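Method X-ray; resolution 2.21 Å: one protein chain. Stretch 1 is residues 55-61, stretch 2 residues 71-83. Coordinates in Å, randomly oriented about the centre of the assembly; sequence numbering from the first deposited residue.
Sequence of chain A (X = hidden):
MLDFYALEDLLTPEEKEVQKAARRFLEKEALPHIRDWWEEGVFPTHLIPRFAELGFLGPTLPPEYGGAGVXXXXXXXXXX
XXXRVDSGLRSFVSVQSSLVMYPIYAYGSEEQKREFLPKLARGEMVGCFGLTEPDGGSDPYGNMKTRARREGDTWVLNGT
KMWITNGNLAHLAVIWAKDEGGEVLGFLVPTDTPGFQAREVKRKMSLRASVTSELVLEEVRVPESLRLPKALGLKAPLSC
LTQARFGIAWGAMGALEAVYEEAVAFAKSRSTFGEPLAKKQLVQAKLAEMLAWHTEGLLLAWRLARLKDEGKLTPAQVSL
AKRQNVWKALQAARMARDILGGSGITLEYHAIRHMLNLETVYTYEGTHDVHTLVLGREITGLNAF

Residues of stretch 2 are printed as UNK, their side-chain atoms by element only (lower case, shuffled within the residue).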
# COMPACT_ATOMS: atom_id res chain seq x y z
N GLY A 55 -25.70 -20.94 24.62
CA GLY A 55 -26.03 -19.56 24.91
C GLY A 55 -25.46 -18.56 23.93
O GLY A 55 -25.32 -17.38 24.27
N PHE A 56 -25.15 -19.03 22.73
CA PHE A 56 -24.61 -18.21 21.66
C PHE A 56 -25.65 -17.31 21.08
O PHE A 56 -25.33 -16.38 20.34
CB PHE A 56 -24.14 -19.06 20.51
CG PHE A 56 -22.85 -19.74 20.75
CD1 PHE A 56 -22.17 -19.59 21.95
CD2 PHE A 56 -22.29 -20.52 19.73
CE1 PHE A 56 -20.95 -20.19 22.14
CE2 PHE A 56 -21.05 -21.14 19.92
CZ PHE A 56 -20.39 -20.98 21.12
N LEU A 57 -26.91 -17.59 21.37
CA LEU A 57 -27.93 -16.78 20.77
C LEU A 57 -28.41 -15.64 21.63
O LEU A 57 -29.18 -15.85 22.61
CB LEU A 57 -29.06 -17.69 20.37
CG LEU A 57 -28.88 -18.34 18.98
CD1 LEU A 57 -27.39 -18.64 18.59
CD2 LEU A 57 -29.67 -19.67 18.99
N GLY A 58 -28.01 -14.44 21.23
CA GLY A 58 -28.36 -13.24 21.96
C GLY A 58 -27.73 -13.37 23.33
O GLY A 58 -28.41 -13.20 24.34
N PRO A 59 -26.40 -13.60 23.40
CA PRO A 59 -25.73 -13.74 24.69
C PRO A 59 -25.90 -12.65 25.73
O PRO A 59 -25.98 -12.95 26.93
CB PRO A 59 -24.28 -13.99 24.32
CG PRO A 59 -24.13 -13.32 23.02
CD PRO A 59 -25.43 -13.48 22.30
N THR A 60 -26.00 -11.40 25.29
CA THR A 60 -26.12 -10.31 26.24
C THR A 60 -27.52 -10.02 26.75
O THR A 60 -27.69 -9.29 27.72
CB THR A 60 -25.57 -9.02 25.64
OG1 THR A 60 -26.45 -8.58 24.60
CG2 THR A 60 -24.18 -9.26 25.05
N LEU A 61 -28.54 -10.57 26.09
CA LEU A 61 -29.89 -10.31 26.53
C LEU A 61 -30.23 -10.90 27.90
O LEU A 61 -29.67 -11.92 28.30
CB LEU A 61 -30.88 -10.79 25.47
CG LEU A 61 -30.73 -10.02 24.15
CD1 LEU A 61 -31.89 -10.37 23.21
CD2 LEU A 61 -30.72 -8.52 24.42
N UNK A 71 -21.62 -10.56 29.26
CA UNK A 71 -21.08 -9.30 28.76
C UNK A 71 -20.93 -9.20 27.26
O UNK A 71 -21.04 -10.18 26.53
o UNK A 71 -18.73 -9.86 28.82
c UNK A 71 -19.72 -9.02 29.38
N UNK A 72 -20.66 -7.98 26.80
CA UNK A 72 -20.46 -7.72 25.39
C UNK A 72 -19.15 -8.38 24.99
O UNK A 72 -19.05 -8.95 23.91
o UNK A 72 -21.68 -5.64 25.24
c UNK A 72 -20.39 -6.22 25.12
N UNK A 73 -18.16 -8.33 25.88
CA UNK A 73 -16.88 -8.95 25.61
C UNK A 73 -17.13 -10.44 25.32
O UNK A 73 -16.58 -11.00 24.37
c UNK A 73 -15.95 -8.78 26.80
N UNK A 74 -17.99 -11.06 26.12
CA UNK A 74 -18.31 -12.47 25.96
C UNK A 74 -18.97 -12.73 24.61
O UNK A 74 -18.70 -13.75 23.98
c UNK A 74 -19.24 -12.94 27.10
N UNK A 75 -19.83 -11.81 24.18
CA UNK A 75 -20.50 -11.95 22.88
C UNK A 75 -19.40 -11.84 21.83
O UNK A 75 -19.33 -12.66 20.92
o UNK A 75 -23.91 -10.27 17.55
c UNK A 75 -23.35 -10.42 18.80
c UNK A 75 -23.15 -11.68 19.33
c UNK A 75 -22.38 -9.44 20.76
c UNK A 75 -22.97 -9.29 19.51
c UNK A 75 -22.16 -10.70 21.32
c UNK A 75 -22.55 -11.82 20.58
c UNK A 75 -21.54 -10.83 22.71
N UNK A 76 -18.55 -10.84 21.98
CA UNK A 76 -17.46 -10.65 21.05
C UNK A 76 -16.60 -11.89 20.99
O UNK A 76 -16.19 -12.32 19.92
N UNK A 77 -16.36 -12.49 22.15
CA UNK A 77 -15.55 -13.70 22.25
C UNK A 77 -16.18 -14.92 21.59
O UNK A 77 -15.46 -15.77 21.11
c UNK A 77 -14.19 -13.36 25.92
c UNK A 77 -12.86 -13.27 23.80
c UNK A 77 -14.23 -13.08 24.41
c UNK A 77 -15.23 -14.02 23.72
N UNK A 78 -17.50 -15.03 21.58
CA UNK A 78 -18.07 -16.20 20.94
C UNK A 78 -18.01 -15.97 19.42
O UNK A 78 -17.80 -16.89 18.64
c UNK A 78 -19.69 -16.34 22.88
c UNK A 78 -21.37 -16.37 19.71
c UNK A 78 -20.51 -15.60 20.65
c UNK A 78 -19.54 -16.50 21.38
N UNK A 79 -18.17 -14.71 19.02
CA UNK A 79 -18.10 -14.38 17.60
C UNK A 79 -16.71 -14.72 17.09
O UNK A 79 -16.54 -15.25 15.99
s UNK A 79 -20.14 -12.51 17.49
c UNK A 79 -18.40 -12.90 17.39
N UNK A 80 -15.72 -14.40 17.92
CA UNK A 80 -14.31 -14.65 17.63
C UNK A 80 -14.09 -16.13 17.28
O UNK A 80 -13.57 -16.48 16.21
c UNK A 80 -9.87 -13.35 18.06
c UNK A 80 -11.98 -14.38 18.70
o UNK A 80 -7.87 -14.62 18.06
c UNK A 80 -9.93 -15.68 18.68
c UNK A 80 -11.25 -13.27 18.28
c UNK A 80 -13.48 -14.29 18.88
c UNK A 80 -11.31 -15.58 18.90
c UNK A 80 -9.22 -14.55 18.26
N UNK A 81 -14.50 -16.99 18.20
CA UNK A 81 -14.36 -18.43 18.03
C UNK A 81 -15.21 -18.96 16.86
O UNK A 81 -14.78 -19.85 16.13
c UNK A 81 -13.71 -18.94 20.47
o UNK A 81 -12.12 -20.41 19.47
o UNK A 81 -11.36 -18.54 20.30
c UNK A 81 -14.73 -19.14 19.34
c UNK A 81 -12.30 -19.32 20.05
N UNK A 82 -16.40 -18.40 16.68
CA UNK A 82 -17.26 -18.82 15.58
C UNK A 82 -16.57 -18.54 14.24
O UNK A 82 -16.38 -19.46 13.43
c UNK A 82 -20.28 -19.87 16.04
c UNK A 82 -19.67 -18.60 16.60
c UNK A 82 -18.59 -18.07 15.65
c UNK A 82 -20.73 -17.54 16.78
N UNK A 83 -16.18 -17.29 14.02
CA UNK A 83 -15.54 -16.85 12.78
C UNK A 83 -14.24 -17.57 12.52
O UNK A 83 -13.88 -17.86 11.39
o UNK A 83 -16.42 -12.95 12.03
c UNK A 83 -15.96 -13.66 11.10
c UNK A 83 -15.27 -15.35 12.83
o UNK A 83 -16.28 -13.52 9.90
c UNK A 83 -14.97 -14.74 11.47

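Position 71 carries one carbon and then one oxygen, with no second branch, and its backbone O lies near Thr60 CG2, which makes it Ser71. It sits at the N-cap, just before the helix, where its OG accepts from the backbone N of residue 74 at 3.0 Å; a short hydroxyl suits this place because it reaches forward to an amide that the first turn leaves without a partner. The distance from Ser71 O to Thr60 CG2 is 3.6 Å.

Position 72 again has one carbon and one oxygen, and its CA comes within 4.0 Å of Thr60 CG2: Ser72. Its CB points away from stretch 1, and its hydroxyl is hydrogen-bonded elsewhere in the structure. Positions 73 and 74 each show a single carbon, so they are Ala73 and Ala74, small residues with good helix propensity. The first points away from stretch 1; the second points toward it but stops short of contact.

At position 75 one carbon leads to a six-carbon ring bearing an oxygen, lying against Pro59 and near Thr60: Tyr75. Its CD1 meets Pro59 CG at 3.3 Å, a tight contact between a flat ring and a compact one, and its CB lies 3.9 Å from Thr60 CG2. The ring fills space against the turn, while its hydroxyl finds a partner elsewhere.

Position 76 has no side-chain atoms and is Gly76, with ordinary helical angles. Position 77 has four carbons forked at the second, Leu77, buried but out of reach of stretch 1.

Position 78 also has four carbons, but forked at the first, with one arm two carbons long that ends over the Phe56 ring: Ile78. Its CD1 lies over one face of that ring, 3.8 Å from Phe56 CG, in a CH-pi contact that a flexible aliphatic arm is well suited to make.

Position 79, one carbon and one sulfur, is Cys79; position 80, another ring bearing an oxygen, is Tyr80. Neither reaches stretch 1. Position 81 has three carbons, the third carrying two oxygens: Glu81, whose end leads away and whose carboxylate is satisfied elsewhere. Position 82, four carbons forked at the second and near the Phe56 ring, is Leu82, whose CD2 approaches Phe56 CE2 at 4.2 Å; its branched apolar end packs there without leaving a polar group unpaired. Position 83 repeats the carboxylate pattern and is Glu83, also bonded elsewhere.

The contact works by apolar packing, without a hydrogen bond between the stretches. Tyr75, Ile78 and Leu82, spaced three and four apart, all point their CB toward stretch 1 from one side of the helix, while Ser71 and Ser72 approach Thr60 at its start. Pro59 and Thr60 lie within the type I turn from Gly58 to Leu61, and Ile78 and Leu82 pack on Phe56. Together the surfaces bury 351 Å².

Stretch 2 71-83: SSAAYGLICYELE
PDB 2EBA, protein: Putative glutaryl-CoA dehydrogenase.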